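Local atomic coordinates of Lin2722 protein (Listeria innocua, PDB entry 3DS8), a protein that is of unknown function but belongs to the alpha/beta-hydrolase superfamily, consistent with a hydrolytic enzyme whose substrate has not been identified. Residues D20-L26 with P60-F64; V99-N103 with H222-H226; D145-K149 with Q250-K254; E212-V216 with T228-K234. All coordinates share one frame; numbering follows the deposited sequence.

Contact 1: D20-L26 with P60-F64; sequences DKMADQL and PIIKF
A23 on helix 20-26 faces I61 on strand 61-64 with their CA atoms 7.4 Å apart, and the two segment axes approach to 10.5 Å while running nearly antiparallel, at 167°. The polar end of the contact belongs to K63. Its CG lies beside the backbone N (chi1 -60°) and the chain beyond is fully extended, which carries the ammonium across to the helix. There NZ makes a salt bridge of 3.0 Å to D20 OD1, meeting the carboxylate from above its plane, 56° out of it, with the two side chains at about a right angle. D24 belongs to the same charge cluster but is reached through solvent: one water accepts from K63 NZ at 2.8 Å and donates to D24 OD1 at 2.7 Å. In the alpha/beta-hydrolase sheet, strand 61-66 lies between strands 6-9 and 36-42, and helix 20-30, which links those two parallel strands in a beta-alpha-beta crossover, passes over it. The inner part of the interface is apolar. A23 CB touches the aliphatic stem of K63, 3.7 Å from CE, while I61 CD1 meets L26 CD1 at 4.0 Å. L8 of strand 6-9 touches both A23 and I61, and Y236 of helix 229-240 packs on L26.

Contact 2: V99-N103 with H222-H226; sequences VGHSN and HQTLH. With SO4 (sulfate ion), chain B.
H101 and H222 both carry CG anti to the backbone N (chi1 178° for H101), which sends the H101 ring among the residues of 222-226 and brings the end of the H222 ring up to S102, whereas the H226 ring, at chi1 65°, is folded back over H101. The site matches the nucleophile elbow of alpha/beta hydrolases: G100 and S102 fit the GxSxG pattern, and S102 stands at the strand-to-helix turn. S102, H222 and D188 have the geometry of a Ser-His-Asp triad, a probable but unconfirmed catalytic set. S102 OG lies at the edge of the H222 ring, in its plane, 2.9 Å from NE2; on the other side of that imidazole, ND1 is hydrogen-bonded to D188. The H101 ring lies between S102 CB over one face and H226 over the opposite face. With H226 it forms an offset stack, centroids 3.9 Å apart and planes at 22°, in which H226 ND1 sits near the rim. The backbone O of H222 approaches the H101 edge in plane, 3.0 Å from CE1. A sulfate, probably from the crystallisation liquor, lies beside S102; its very short approach to OG is doubtful as a non-bonded contact and supports no bond assignment. Among the clear hydrogen bonds to the anion, S12 OG supplies one. The backbone N of N103, which follows the putative nucleophile as an oxyanion-hole donor does in relatives, bonds to sulfate O3 at 2.9 Å, and H222 NE2 donates to sulfate O2, also at 2.9 Å.

Contact 3: D145-K149 with Q250-K254; sequences DLSFK and QLDYK
The peptide bond between Y253 and K254 is cis, although no proline follows it, and L146 packs beside it: L146 and K254 lie side by side, with L146 CD1 3.7 Å from K254 CB. Next to L146, S147 belongs to a type I beta turn, D145 to F148, combined with an Asx turn in which D145 OD1 accepts from S147 N. Y253 was modelled in two conformers, so its ring contacts and the bond to its OH are doubtful beyond the one described here. In this conformer S147 CA stands over the centre of the Y253 ring, 3.7 Å from the centroid and 2° off the normal, a CH-pi contact, and S147 CB packs over the same face, 3.5 Å from Y253 CD2. At the phenol end K149, its chain bent at chi2 and chi4, curls back so that NZ donates to Y253 OH at 2.6 Å and also to S147 O at 2.9 Å. This surface contact pins the C-terminal tail, which follows edge strand 248-250, to the loop between helices 139-142 and 156-163. R200 ties in the same loop by bonding to the backbone O of both L146 and F148. Within the turn, S147 OG donates to D145 OD1 on its syn side at 2.8 Å.

Contact 4: E212-V216 with T228-K234; sequences EDIQV and TPKSIEK
In the beta-alpha-beta unit made by strand 209-216, helix 229-240 and strand 248-250, Q215 near the end of the first strand is bonded to T228 and S231 at the start of the helix. The segment axes come within 9.8 Å and run nearly antiparallel, at 163°, as expected for a helix returning across the sheet. Q215, extended beyond CG, reaches the helix start with its amide. OE1 accepts from T228 OG1 at 2.7 Å, with the donor tilted out of the carbonyl plane. NE2 uses both of its hydrogens: one goes to S231 OG at 2.8 Å in a nearly straight bond (168°), the other to D213 OD2 at 3.2 Å, and both acceptors lie close to the amide plane. Three bonds therefore fix the rotation of this buried amide. S231 OG is bonded most strongly to the backbone O of L225, so the loop before the helix joins the same network. K230 crosses Q215 at a slant, its CG 3.6 Å from Q215 CG, and with the chain bent at chi2, CE lies 3.3 Å from D213 OD1. The charged ends of D213 and K230 stay beyond salt-bridge range, yet the lysine would probably still favour the carboxylate form. T228 OG1, besides donating to Q215, accepts from S231 N at 3.0 Å, a side-chain capping bond from the N-cap residue, here placed at the entry to a beta-alpha-beta crossover helix.

Overall arrangement
From the N terminus, contact 1 closes first, joining helix 20-30 to strand 61-66 before any other contact opens. Contact 2 opens at the end of strand 95-101 and closes only in the loop before helix 229-240. Contacts 3 and 4 both cross it, since each has one segment within its span and one beyond. Contact 4 is a short closure, strand 209-216 to the next helix, and falls wholly within the long span of contact 3, which brings back the C-terminal tail. Spatially, I232 of contact 4 packs on Q25 of contact 1, M22 meets V99 and H226 of contact 2, and D252 N of contact 3 bonds to E212 OE1 of contact 4. Contacts 1 and 3 lie on opposite sides of the chain's centre.

Contact 1: D20-L26 with P60-F64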
loop_
_atom_site.group_PDB
_atom_site.type_symbol
_atom_site.label_atom_id
_atom_site.label_comp_id
_atom_site.label_asym_id
_atom_site.label_seq_id
_atom_site.Cartn_x
_atom_site.Cartn_y
_atom_site.Cartn_z
ATOM N N ASP A 20 -8.075 6.207 9.626
ATOM C CA ASP A 20 -9.496 6.280 10.002
ATOM C C ASP A 20 -10.338 7.181 9.103
ATOM O O ASP A 20 -11.550 6.962 8.996
ATOM C CB ASP A 20 -9.683 6.694 11.460
ATOM C CG ASP A 20 -9.525 5.511 12.451
ATOM O OD1 ASP A 20 -9.381 4.327 12.043
ATOM O OD2 ASP A 20 -9.576 5.777 13.649
ATOM N N LYS A 21 -9.757 8.187 8.448
ATOM C CA LYS A 21 -10.616 9.014 7.598
ATOM C C LYS A 21 -11.133 8.133 6.462
ATOM O O LYS A 21 -12.353 8.091 6.180
ATOM C CB LYS A 21 -9.929 10.248 7.087
ATOM C CG LYS A 21 -10.854 11.175 6.296
ATOM C CD LYS A 21 -10.134 12.376 5.748
ATOM C CE LYS A 21 -11.060 13.343 4.982
ATOM N NZ LYS A 21 -10.340 14.525 4.402
HETATM N N MSE A 22 -10.198 7.463 5.816
HETATM C CA MSE A 22 -10.516 6.486 4.776
HETATM C C MSE A 22 -11.460 5.395 5.255
HETATM O O MSE A 22 -12.494 5.118 4.629
HETATM C CB MSE A 22 -9.239 5.826 4.265
HETATM C CG MSE A 22 -9.531 4.860 3.175
HETATM SE SE MSE A 22 -7.814 4.158 2.576
HETATM C CE MSE A 22 -7.147 5.782 1.629
ATOM N N ALA A 23 -11.116 4.763 6.374
ATOM C CA ALA A 23 -11.950 3.702 6.896
ATOM C C ALA A 23 -13.375 4.153 7.173
ATOM O O ALA A 23 -14.344 3.432 6.857
ATOM C CB ALA A 23 -11.316 3.069 8.129
ATOM N N ASP A 24 -13.519 5.319 7.797
ATOM C CA ASP A 24 -14.836 5.853 8.126
ATOM C C ASP A 24 -15.649 6.122 6.852
ATOM O O ASP A 24 -16.838 5.880 6.820
ATOM C CB ASP A 24 -14.730 7.142 8.966
ATOM C CG ASP A 24 -14.338 6.883 10.439
ATOM O OD1 ASP A 24 -14.278 5.695 10.865
ATOM O OD2 ASP A 24 -14.107 7.894 11.163
ATOM N N GLN A 25 -15.003 6.643 5.809
ATOM C CA GLN A 25 -15.680 6.846 4.547
ATOM C C GLN A 25 -16.159 5.493 3.937
ATOM O O GLN A 25 -17.299 5.377 3.482
ATOM C CB GLN A 25 -14.822 7.641 3.577
ATOM C CG GLN A 25 -14.858 9.139 3.840
ATOM C CD GLN A 25 -14.162 9.948 2.762
ATOM O OE1 GLN A 25 -13.116 10.530 3.035
ATOM N NE2 GLN A 25 -14.677 9.923 1.548
ATOM N N LEU A 26 -15.307 4.487 3.955
ATOM C CA LEU A 26 -15.688 3.176 3.421
ATOM C C LEU A 26 -16.833 2.554 4.216
ATOM O O LEU A 26 -17.750 1.965 3.621
ATOM C CB LEU A 26 -14.503 2.221 3.417
ATOM C CG LEU A 26 -13.375 2.559 2.460
ATOM C CD1 LEU A 26 -12.194 1.613 2.722
ATOM C CD2 LEU A 26 -13.807 2.511 1.002
ATOM N N PRO A 60 -14.385 -6.665 5.103
ATOM C CA PRO A 60 -14.022 -6.235 6.451
ATOM C C PRO A 60 -12.673 -5.527 6.461
ATOM O O PRO A 60 -11.741 -5.937 5.782
ATOM C CB PRO A 60 -13.997 -7.535 7.247
ATOM C CG PRO A 60 -13.743 -8.577 6.227
ATOM C CD PRO A 60 -14.478 -8.131 5.008
ATOM N N ILE A 61 -12.596 -4.449 7.218
ATOM C CA ILE A 61 -11.393 -3.653 7.342
ATOM C C ILE A 61 -10.532 -4.134 8.531
ATOM O O ILE A 61 -11.014 -4.338 9.662
ATOM C CB ILE A 61 -11.757 -2.160 7.452
ATOM C CG1 ILE A 61 -12.365 -1.686 6.117
ATOM C CG2 ILE A 61 -10.518 -1.295 7.853
ATOM C CD1 ILE A 61 -12.917 -0.286 6.203
ATOM N N ILE A 62 -9.254 -4.327 8.256
ATOM C CA ILE A 62 -8.270 -4.623 9.294
ATOM C C ILE A 62 -7.381 -3.396 9.506
ATOM O O ILE A 62 -6.517 -3.061 8.687
ATOM C CB ILE A 62 -7.419 -5.856 8.938
ATOM C CG1 ILE A 62 -8.304 -7.030 8.470
ATOM C CG2 ILE A 62 -6.437 -6.201 10.125
ATOM C CD1 ILE A 62 -9.322 -7.586 9.444
ATOM N N LYS A 63 -7.646 -2.685 10.584
ATOM C CA LYS A 63 -6.860 -1.516 10.939
ATOM C C LYS A 63 -5.607 -2.016 11.637
ATOM O O LYS A 63 -5.660 -2.516 12.749
ATOM C CB LYS A 63 -7.663 -0.586 11.844
ATOM C CG LYS A 63 -8.938 -0.099 11.189
ATOM C CD LYS A 63 -9.658 0.951 12.045
ATOM C CE LYS A 63 -10.932 1.399 11.392
ATOM N NZ LYS A 63 -11.677 2.353 12.271
ATOM N N PHE A 64 -4.476 -1.851 10.984
ATOM C CA PHE A 64 -3.250 -2.480 11.466
ATOM C C PHE A 64 -2.299 -1.486 12.128
ATOM O O PHE A 64 -2.117 -0.373 11.635
ATOM C CB PHE A 64 -2.551 -3.209 10.317
ATOM C CG PHE A 64 -1.617 -4.256 10.778
ATOM C CD1 PHE A 64 -2.076 -5.536 11.027
ATOM C CD2 PHE A 64 -0.288 -3.961 11.001
ATOM C CE1 PHE A 64 -1.235 -6.516 11.489
ATOM C CE2 PHE A 64 0.580 -4.942 11.460
ATOM C CZ PHE A 64 0.108 -6.226 11.714
HETATM O O HOH W 1 -9.696 3.157 15.010
HETATM O O HOH W 2 -13.890 3.032 10.609
#

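Contact 2: V99-N103 with H222-H226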
loop_
_atom_site.group_PDB
_atom_site.type_symbol
_atom_site.label_atom_id
_atom_site.label_comp_id
_atom_site.label_asym_id
_atom_site.label_seq_id
_atom_site.Cartn_x
_atom_site.Cartn_y
_atom_site.Cartn_z
ATOM N N VAL A 99 -3.992 -1.210 1.729
ATOM C CA VAL A 99 -3.712 0.183 1.479
ATOM C C VAL A 99 -2.671 0.579 2.499
ATOM O O VAL A 99 -2.878 0.410 3.699
ATOM C CB VAL A 99 -4.932 1.065 1.681
ATOM C CG1 VAL A 99 -4.574 2.528 1.316
ATOM C CG2 VAL A 99 -6.126 0.570 0.853
ATOM N N GLY A 100 -1.560 1.147 2.038
ATOM C CA GLY A 100 -0.503 1.589 2.924
ATOM C C GLY A 100 -0.033 3.013 2.679
ATOM O O GLY A 100 0.240 3.389 1.537
ATOM N N HIS A 101 -0.019 3.834 3.713
ATOM C CA HIS A 101 0.516 5.185 3.602
ATOM C C HIS A 101 2.024 5.092 3.791
ATOM O O HIS A 101 2.484 4.556 4.811
ATOM C CB HIS A 101 -0.142 6.041 4.674
ATOM C CG HIS A 101 0.325 7.457 4.744
ATOM N ND1 HIS A 101 0.644 8.229 3.641
ATOM C CD2 HIS A 101 0.485 8.260 5.829
ATOM C CE1 HIS A 101 0.998 9.438 4.060
ATOM N NE2 HIS A 101 0.906 9.483 5.375
ATOM N N SER A 102 2.760 5.634 2.836
ATOM C CA SER A 102 4.203 5.817 2.907
ATOM C C SER A 102 4.941 4.512 3.230
ATOM O O SER A 102 4.858 3.580 2.446
ATOM C CB SER A 102 4.549 7.009 3.822
ATOM O OG SER A 102 5.897 7.417 3.523
ATOM N N ASN A 103 5.631 4.420 4.378
ATOM C CA ASN A 103 6.283 3.161 4.781
ATOM C C ASN A 103 5.356 1.947 4.738
ATOM O O ASN A 103 5.790 0.817 4.460
ATOM C CB ASN A 103 6.908 3.293 6.193
ATOM C CG ASN A 103 8.063 2.339 6.419
ATOM O OD1 ASN A 103 9.004 2.325 5.607
ATOM N ND2 ASN A 103 8.037 1.545 7.532
ATOM N N HIS A 222 2.899 15.211 2.030
ATOM C CA HIS A 222 3.171 13.840 2.442
ATOM C C HIS A 222 2.339 13.387 3.639
ATOM O O HIS A 222 1.732 12.324 3.595
ATOM C CB HIS A 222 4.662 13.680 2.805
ATOM C CG HIS A 222 5.059 12.265 3.032
ATOM N ND1 HIS A 222 5.048 11.322 2.018
ATOM C CD2 HIS A 222 5.479 11.624 4.149
ATOM C CE1 HIS A 222 5.431 10.157 2.514
ATOM N NE2 HIS A 222 5.688 10.309 3.803
ATOM N N GLN A 223 2.333 14.205 4.683
ATOM C CA GLN A 223 1.846 13.833 6.000
ATOM C C GLN A 223 0.340 13.464 5.994
ATOM O O GLN A 223 -0.104 12.624 6.800
ATOM C CB GLN A 223 2.106 14.988 6.982
ATOM C CG GLN A 223 3.570 15.166 7.346
ATOM C CD GLN A 223 4.463 16.001 6.368
ATOM O OE1 GLN A 223 4.073 16.370 5.255
ATOM N NE2 GLN A 223 5.699 16.311 6.847
ATOM N N THR A 224 -0.408 14.085 5.090
ATOM C CA THR A 224 -1.853 13.906 5.008
ATOM C C THR A 224 -2.341 13.362 3.654
ATOM O O THR A 224 -3.540 13.435 3.307
ATOM C CB THR A 224 -2.551 15.225 5.389
ATOM O OG1 THR A 224 -2.058 16.327 4.612
ATOM C CG2 THR A 224 -2.290 15.504 6.879
ATOM N N LEU A 225 -1.428 12.837 2.848
ATOM C CA LEU A 225 -1.784 12.430 1.491
ATOM C C LEU A 225 -2.847 11.292 1.459
ATOM O O LEU A 225 -3.659 11.196 0.551
ATOM C CB LEU A 225 -0.521 12.018 0.704
ATOM C CG LEU A 225 -0.711 11.730 -0.787
ATOM C CD1 LEU A 225 -1.217 12.949 -1.553
ATOM C CD2 LEU A 225 0.643 11.176 -1.376
ATOM N N HIS A 226 -2.803 10.436 2.467
ATOM C CA HIS A 226 -3.822 9.371 2.688
ATOM C C HIS A 226 -5.202 9.894 3.164
ATOM O O HIS A 226 -6.133 9.086 3.299
ATOM C CB HIS A 226 -3.298 8.371 3.683
ATOM C CG HIS A 226 -3.085 8.944 5.044
ATOM N ND1 HIS A 226 -2.245 10.011 5.280
ATOM C CD2 HIS A 226 -3.593 8.590 6.246
ATOM C CE1 HIS A 226 -2.274 10.309 6.566
ATOM N NE2 HIS A 226 -3.097 9.473 7.177
HETATM S S SO4 B . 7.435 7.327 5.882
HETATM O O1 SO4 B . 7.896 7.004 4.514
HETATM O O2 SO4 B . 6.805 8.633 5.924
HETATM O O3 SO4 B . 6.430 6.359 6.338
HETATM O O4 SO4 B . 8.634 7.318 6.773
#

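Contact 3: D145-K149 with Q250-K254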
loop_
_atom_site.group_PDB
_atom_site.type_symbol
_atom_site.label_atom_id
_atom_site.label_comp_id
_atom_site.label_asym_id
_atom_site.label_seq_id
_atom_site.Cartn_x
_atom_site.Cartn_y
_atom_site.Cartn_z
ATOM N N ASP A 145 12.038 14.072 -13.910
ATOM C CA ASP A 145 11.454 13.696 -15.211
ATOM C C ASP A 145 10.310 12.727 -14.987
ATOM O O ASP A 145 10.544 11.540 -14.731
ATOM C CB ASP A 145 12.503 13.056 -16.090
ATOM C CG ASP A 145 11.954 12.627 -17.444
ATOM O OD1 ASP A 145 10.775 12.941 -17.755
ATOM O OD2 ASP A 145 12.719 11.955 -18.177
ATOM N N LEU A 146 9.074 13.207 -15.046
ATOM C CA LEU A 146 7.944 12.314 -14.754
ATOM C C LEU A 146 7.722 11.277 -15.858
ATOM O O LEU A 146 6.986 10.344 -15.645
ATOM C CB LEU A 146 6.649 13.082 -14.460
ATOM C CG LEU A 146 6.602 13.755 -13.100
ATOM C CD1 LEU A 146 5.371 14.592 -13.062
ATOM C CD2 LEU A 146 6.589 12.701 -11.959
ATOM N N SER A 147 8.389 11.410 -16.998
ATOM C CA SER A 147 8.338 10.378 -18.048
ATOM C C SER A 147 9.465 9.338 -17.902
ATOM O O SER A 147 9.725 8.493 -18.796
ATOM C CB SER A 147 8.294 11.020 -19.446
ATOM O OG SER A 147 9.562 11.482 -19.791
ATOM N N PHE A 148 10.115 9.358 -16.745
ATOM C CA PHE A 148 11.238 8.461 -16.490
ATOM C C PHE A 148 11.008 6.973 -16.871
ATOM O O PHE A 148 9.979 6.391 -16.543
ATOM C CB PHE A 148 11.733 8.591 -15.019
ATOM C CG PHE A 148 10.831 7.933 -13.993
ATOM C CD1 PHE A 148 11.147 6.673 -13.481
ATOM C CD2 PHE A 148 9.661 8.538 -13.580
ATOM C CE1 PHE A 148 10.319 6.048 -12.565
ATOM C CE2 PHE A 148 8.807 7.929 -12.680
ATOM C CZ PHE A 148 9.122 6.674 -12.164
ATOM N N LYS A 149 12.020 6.389 -17.513
ATOM C CA LYS A 149 12.128 4.959 -17.812
ATOM C C LYS A 149 13.169 4.292 -16.928
ATOM O O LYS A 149 13.244 3.083 -16.915
ATOM C CB LYS A 149 12.584 4.737 -19.261
ATOM C CG LYS A 149 11.812 5.520 -20.321
ATOM C CD LYS A 149 10.478 4.914 -20.586
ATOM C CE LYS A 149 9.739 5.698 -21.701
ATOM N NZ LYS A 149 9.029 6.922 -21.156
ATOM N N GLN A 250 -1.231 1.914 -16.507
ATOM C CA GLN A 250 -1.561 3.302 -16.762
ATOM C C GLN A 250 -0.567 4.174 -16.041
ATOM O O GLN A 250 -0.423 4.085 -14.806
ATOM C CB GLN A 250 -2.987 3.597 -16.317
ATOM C CG GLN A 250 -3.556 4.906 -16.808
ATOM C CD GLN A 250 -5.056 4.988 -16.523
ATOM O OE1 GLN A 250 -5.579 4.313 -15.578
ATOM N NE2 GLN A 250 -5.761 5.775 -17.332
ATOM N N LEU A 251 0.154 4.964 -16.824
ATOM C CA LEU A 251 1.257 5.769 -16.316
ATOM C C LEU A 251 0.834 7.220 -16.414
ATOM O O LEU A 251 0.094 7.596 -17.340
ATOM C CB LEU A 251 2.517 5.546 -17.142
ATOM C CG LEU A 251 2.960 4.089 -17.336
ATOM C CD1 LEU A 251 4.215 3.987 -18.220
ATOM C CD2 LEU A 251 3.187 3.449 -15.984
ATOM N N ASP A 252 1.293 8.017 -15.442
ATOM C CA ASP A 252 1.098 9.452 -15.401
ATOM C C ASP A 252 2.427 10.128 -15.724
ATOM O O ASP A 252 3.367 9.961 -14.946
ATOM C CB ASP A 252 0.681 9.798 -13.967
ATOM C CG ASP A 252 -0.390 10.824 -13.896
ATOM O OD1 ASP A 252 -0.429 11.700 -14.810
ATOM O OD2 ASP A 252 -1.161 10.767 -12.881
ATOM N N TYR A 253 2.487 10.932 -16.787
ATOM C CA TYR A 253 3.774 11.379 -17.347
ATOM C C TYR A 253 4.413 12.757 -17.196
ATOM O O TYR A 253 5.605 12.860 -17.521
ATOM C CB TYR A 253 3.787 11.058 -18.823
ATOM C CG TYR A 253 4.579 9.847 -19.135
ATOM C CD1 TYR A 253 4.732 8.810 -18.197
ATOM C CD2 TYR A 253 5.168 9.709 -20.373
ATOM C CE1 TYR A 253 5.447 7.694 -18.504
ATOM C CE2 TYR A 253 5.875 8.613 -20.678
ATOM C CZ TYR A 253 5.995 7.595 -19.750
ATOM O OH TYR A 253 6.726 6.516 -20.072
ATOM N N LYS A 254 3.745 13.800 -16.723
ATOM C CA LYS A 254 2.330 13.843 -16.337
ATOM C C LYS A 254 1.737 14.815 -17.376
ATOM O O LYS A 254 2.475 15.313 -18.239
ATOM C CB LYS A 254 2.161 14.496 -14.990
ATOM C CG LYS A 254 0.731 14.535 -14.420
ATOM C CD LYS A 254 0.633 15.587 -13.303
ATOM C CE LYS A 254 -0.824 16.009 -13.018
ATOM N NZ LYS A 254 -1.606 15.045 -12.181
#

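Contact 4: E212-V216 with T228-K234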
loop_
_atom_site.group_PDB
_atom_site.type_symbol
_atom_site.label_atom_id
_atom_site.label_comp_id
_atom_site.label_asym_id
_atom_site.label_seq_id
_atom_site.Cartn_x
_atom_site.Cartn_y
_atom_site.Cartn_z
ATOM N N GLU A 212 -1.015 4.559 -11.988
ATOM C CA GLU A 212 -0.454 5.685 -11.260
ATOM C C GLU A 212 -1.485 6.804 -11.156
ATOM O O GLU A 212 -2.292 7.018 -12.112
ATOM C CB GLU A 212 0.773 6.216 -12.029
ATOM C CG GLU A 212 1.903 5.198 -12.093
ATOM C CD GLU A 212 3.140 5.680 -12.806
ATOM O OE1 GLU A 212 3.069 6.643 -13.580
ATOM O OE2 GLU A 212 4.224 5.071 -12.560
ATOM N N ASP A 213 -1.431 7.592 -10.085
ATOM C CA ASP A 213 -2.292 8.789 -9.948
ATOM C C ASP A 213 -1.453 9.833 -9.233
ATOM O O ASP A 213 -0.948 9.570 -8.143
ATOM C CB ASP A 213 -3.520 8.468 -9.061
ATOM C CG ASP A 213 -4.177 9.751 -8.343
ATOM O OD1 ASP A 213 -4.970 10.346 -9.055
ATOM O OD2 ASP A 213 -3.918 10.147 -7.089
ATOM N N ILE A 214 -1.207 10.955 -9.884
ATOM C CA ILE A 214 -0.453 12.060 -9.266
ATOM C C ILE A 214 -1.415 13.159 -8.851
ATOM O O ILE A 214 -2.262 13.581 -9.654
ATOM C CB ILE A 214 0.562 12.664 -10.233
ATOM C CG1 ILE A 214 1.562 11.606 -10.703
ATOM C CG2 ILE A 214 1.299 13.875 -9.563
ATOM C CD1 ILE A 214 2.503 12.121 -11.771
ATOM N N GLN A 215 -1.335 13.602 -7.609
ATOM C CA GLN A 215 -2.068 14.739 -7.159
ATOM C C GLN A 215 -1.106 15.925 -7.031
ATOM O O GLN A 215 -0.025 15.802 -6.472
ATOM C CB GLN A 215 -2.748 14.506 -5.801
ATOM C CG GLN A 215 -3.850 13.485 -5.819
ATOM C CD GLN A 215 -4.167 13.006 -4.422
ATOM O OE1 GLN A 215 -4.383 13.828 -3.495
ATOM N NE2 GLN A 215 -4.211 11.684 -4.252
ATOM N N VAL A 216 -1.534 17.074 -7.522
ATOM C CA VAL A 216 -0.657 18.253 -7.535
ATOM C C VAL A 216 -1.224 19.366 -6.669
ATOM O O VAL A 216 -2.445 19.665 -6.685
ATOM C CB VAL A 216 -0.400 18.777 -8.959
ATOM C CG1 VAL A 216 0.666 19.893 -8.946
ATOM C CG2 VAL A 216 0.038 17.644 -9.892
ATOM N N THR A 228 -6.538 12.929 1.577
ATOM C CA THR A 228 -7.053 13.864 0.596
ATOM C C THR A 228 -8.317 13.254 -0.002
ATOM O O THR A 228 -8.434 12.006 -0.159
ATOM C CB THR A 228 -6.079 14.228 -0.518
ATOM O OG1 THR A 228 -5.806 13.085 -1.310
ATOM C CG2 THR A 228 -4.771 14.832 0.024
ATOM N N PRO A 229 -9.274 14.105 -0.340
ATOM C CA PRO A 229 -10.412 13.565 -1.041
ATOM C C PRO A 229 -10.033 12.738 -2.258
ATOM O O PRO A 229 -10.633 11.687 -2.495
ATOM C CB PRO A 229 -11.164 14.827 -1.476
ATOM C CG PRO A 229 -10.918 15.804 -0.373
ATOM C CD PRO A 229 -9.459 15.525 -0.007
ATOM N N LYS A 230 -9.092 13.220 -3.063
ATOM C CA LYS A 230 -8.735 12.459 -4.254
ATOM C C LYS A 230 -8.138 11.080 -3.920
ATOM O O LYS A 230 -8.378 10.109 -4.659
ATOM C CB LYS A 230 -7.738 13.221 -5.112
ATOM C CG LYS A 230 -7.290 12.465 -6.346
ATOM C CD LYS A 230 -8.499 12.088 -7.305
ATOM C CE LYS A 230 -8.001 11.607 -8.697
ATOM N NZ LYS A 230 -9.168 11.262 -9.623
ATOM N N SER A 231 -7.262 11.021 -2.913
ATOM C CA SER A 231 -6.701 9.753 -2.466
ATOM C C SER A 231 -7.786 8.770 -2.080
ATOM O O SER A 231 -7.787 7.611 -2.495
ATOM C CB SER A 231 -5.703 9.898 -1.292
ATOM O OG SER A 231 -4.486 10.401 -1.790
ATOM N N ILE A 232 -8.721 9.246 -1.297
ATOM C CA ILE A 232 -9.799 8.362 -0.825
ATOM C C ILE A 232 -10.726 7.931 -1.971
ATOM O O ILE A 232 -11.103 6.728 -2.088
ATOM C CB ILE A 232 -10.567 9.000 0.346
ATOM C CG1 ILE A 232 -9.589 9.135 1.529
ATOM C CG2 ILE A 232 -11.765 8.097 0.709
ATOM C CD1 ILE A 232 -10.096 10.018 2.684
ATOM N N GLU A 233 -11.067 8.857 -2.836
ATOM C CA GLU A 233 -11.891 8.548 -4.027
ATOM C C GLU A 233 -11.187 7.525 -4.928
ATOM O O GLU A 233 -11.810 6.554 -5.381
ATOM C CB GLU A 233 -12.204 9.812 -4.813
ATOM C CG GLU A 233 -13.048 10.799 -4.058
ATOM C CD GLU A 233 -12.780 12.274 -4.467
ATOM O OE1 GLU A 233 -12.344 12.534 -5.619
ATOM O OE2 GLU A 233 -13.020 13.158 -3.623
ATOM N N LYS A 234 -9.893 7.731 -5.173
ATOM C CA LYS A 234 -9.174 6.829 -6.090
ATOM C C LYS A 234 -9.036 5.423 -5.478
ATOM O O LYS A 234 -9.154 4.414 -6.177
ATOM C CB LYS A 234 -7.840 7.443 -6.486
ATOM C CG LYS A 234 -7.211 6.781 -7.704
ATOM C CD LYS A 234 -7.853 7.163 -9.003
ATOM C CE LYS A 234 -7.230 6.397 -10.177
ATOM N NZ LYS A 234 -7.906 6.649 -11.496
#